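Local structure of viral structural protein 4 (Bombyx mori cytoplasmic polyhedrosis virus, 6TZ0) at residues L329-K334 with L541-Y546. The protein binds GTP and partners the viral RNA-dependent RNA polymerase, and probably acts as an NTPase that supports transcription of the double-stranded RNA genome. Numbering follows the deposited sequence.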
loop_
_atom_site.group_PDB
_atom_site.type_symbol
_atom_site.label_atom_id
_atom_site.label_comp_id
_atom_site.label_asym_id
_atom_site.label_seq_id
_atom_site.Cartn_x
_atom_site.Cartn_y
_atom_site.Cartn_z
ATOM N N LEU B 329 -10.216 13.107 -24.861
ATOM C CA LEU B 329 -11.652 12.857 -24.796
ATOM C C LEU B 329 -12.039 12.106 -23.536
ATOM O O LEU B 329 -13.135 12.314 -23.016
ATOM C CB LEU B 329 -12.111 12.068 -26.018
ATOM C CG LEU B 329 -12.035 12.759 -27.374
ATOM C CD1 LEU B 329 -12.399 11.770 -28.446
ATOM C CD2 LEU B 329 -12.938 13.968 -27.428
ATOM N N ALA B 330 -11.145 11.263 -23.018
ATOM C CA ALA B 330 -11.406 10.541 -21.779
ATOM C C ALA B 330 -11.514 11.485 -20.587
ATOM O O ALA B 330 -12.469 11.407 -19.806
ATOM C CB ALA B 330 -10.305 9.516 -21.550
ATOM N N VAL B 331 -10.551 12.398 -20.443
ATOM C CA VAL B 331 -10.572 13.319 -19.307
ATOM C C VAL B 331 -11.708 14.333 -19.455
ATOM O O VAL B 331 -12.385 14.686 -18.476
ATOM C CB VAL B 331 -9.193 13.990 -19.163
ATOM C CG1 VAL B 331 -9.190 14.996 -18.040
ATOM C CG2 VAL B 331 -8.134 12.941 -18.908
ATOM N N LEU B 332 -11.988 14.758 -20.688
ATOM C CA LEU B 332 -13.093 15.685 -20.909
ATOM C C LEU B 332 -14.450 15.024 -20.675
ATOM O O LEU B 332 -15.367 15.656 -20.140
ATOM C CB LEU B 332 -13.008 16.254 -22.317
ATOM C CG LEU B 332 -11.845 17.201 -22.586
ATOM C CD1 LEU B 332 -11.761 17.467 -24.059
ATOM C CD2 LEU B 332 -12.016 18.487 -21.810
ATOM N N SER B 333 -14.599 13.749 -21.034
ATOM C CA SER B 333 -15.849 13.058 -20.751
ATOM C C SER B 333 -15.985 12.725 -19.273
ATOM O O SER B 333 -17.105 12.597 -18.774
ATOM C CB SER B 333 -15.951 11.788 -21.586
ATOM O OG SER B 333 -15.010 10.835 -21.149
ATOM N N LYS B 334 -14.864 12.576 -18.564
ATOM C CA LYS B 334 -14.903 12.477 -17.108
ATOM C C LYS B 334 -15.465 13.755 -16.496
ATOM O O LYS B 334 -16.310 13.710 -15.586
ATOM C CB LYS B 334 -13.495 12.189 -16.593
ATOM C CG LYS B 334 -13.378 11.822 -15.139
ATOM C CD LYS B 334 -11.939 11.489 -14.816
ATOM C CE LYS B 334 -11.780 11.072 -13.377
ATOM N NZ LYS B 334 -10.354 10.806 -13.052
ATOM N N LEU B 541 2.694 18.001 -17.849
ATOM C CA LEU B 541 2.508 16.813 -17.032
ATOM C C LEU B 541 1.047 16.435 -16.849
ATOM O O LEU B 541 0.767 15.393 -16.256
ATOM C CB LEU B 541 3.183 17.000 -15.671
ATOM C CG LEU B 541 4.709 17.115 -15.773
ATOM C CD1 LEU B 541 5.363 17.394 -14.444
ATOM C CD2 LEU B 541 5.303 15.873 -16.387
ATOM N N HIS B 542 0.116 17.238 -17.347
ATOM C CA HIS B 542 -1.279 16.844 -17.456
ATOM C C HIS B 542 -1.619 16.580 -18.914
ATOM O O HIS B 542 -0.802 16.812 -19.807
ATOM C CB HIS B 542 -2.198 17.905 -16.854
ATOM C CG HIS B 542 -2.049 18.040 -15.375
ATOM N ND1 HIS B 542 -1.303 19.036 -14.787
ATOM C CD2 HIS B 542 -2.479 17.249 -14.367
ATOM C CE1 HIS B 542 -1.330 18.885 -13.475
ATOM N NE2 HIS B 542 -2.032 17.804 -13.195
ATOM N N THR B 543 -2.826 16.068 -19.148
ATOM C CA THR B 543 -3.202 15.635 -20.488
ATOM C C THR B 543 -3.392 16.842 -21.396
ATOM O O THR B 543 -4.058 17.810 -21.029
ATOM C CB THR B 543 -4.484 14.807 -20.455
ATOM O OG1 THR B 543 -5.591 15.662 -20.168
ATOM C CG2 THR B 543 -4.405 13.770 -19.372
ATOM N N THR B 544 -2.787 16.789 -22.575
ATOM C CA THR B 544 -2.791 17.913 -23.496
ATOM C C THR B 544 -4.029 17.851 -24.377
ATOM O O THR B 544 -4.315 16.817 -24.985
ATOM C CB THR B 544 -1.524 17.902 -24.347
ATOM O OG1 THR B 544 -0.383 17.991 -23.488
ATOM C CG2 THR B 544 -1.510 19.069 -25.293
ATOM N N VAL B 545 -4.774 18.953 -24.422
ATOM C CA VAL B 545 -6.042 19.032 -25.134
ATOM C C VAL B 545 -5.995 20.254 -26.044
ATOM O O VAL B 545 -5.551 21.325 -25.621
ATOM C CB VAL B 545 -7.232 19.123 -24.156
ATOM C CG1 VAL B 545 -8.525 19.208 -24.894
ATOM C CG2 VAL B 545 -7.281 17.930 -23.239
ATOM N N TYR B 546 -6.431 20.092 -27.295
ATOM C CA TYR B 546 -6.607 21.180 -28.244
ATOM C C TYR B 546 -8.045 21.684 -28.208
ATOM O O TYR B 546 -8.928 20.997 -27.692
ATOM C CB TYR B 546 -6.231 20.708 -29.646
ATOM C CG TYR B 546 -4.760 20.451 -29.815
ATOM C CD1 TYR B 546 -3.856 21.499 -29.827
ATOM C CD2 TYR B 546 -4.281 19.171 -30.019
ATOM C CE1 TYR B 546 -2.515 21.274 -29.985
ATOM C CE2 TYR B 546 -2.940 18.939 -30.190
ATOM C CZ TYR B 546 -2.061 19.992 -30.175
ATOM O OH TYR B 546 -0.719 19.764 -30.344
#
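Val331 and Leu332, neighbours on helix 326-340, meet Thr543 and Val545, two residues apart in segment 541-546, in a helix-on-sheet packing at the edge of a parallel, P-loop-like nucleotide-binding core. CG2 of Val331 lies 3.8 Å from CG2 of Thr543, and OG1 of Thr543 comes to 3.9 Å from CG2 of Val331, so both threonine branches meet it. One residue along, Leu332 slants across Val545. It leaves the helix alongside the strand rather than at it, and its extended chain (chi2 170°, CD1 anti to CA) brings CD1 round to Val545.

Around this first shell, Val505 of the adjoining strand 504-507 touches Val331, Thr543 and Val545, while Met550 of helix 547-556 packs on both Leu332 and Val545. Thr543 and Val545 both hydrogen-bond through their backbones to Leu506, which ties the strand on as an outermost one of the parallel sheet within this chain. The side chain of Val545 lies about 11 Å from that of Lys359, a GTP-binding residue of the P-loop, though no GTP is bound to this chain in the model, and the polymerase chain packs Asn615 on Thr543. With CG1 anti to the backbone N (chi1 180°), Val545 places that methyl 3.8 Å from CD1 of Leu332.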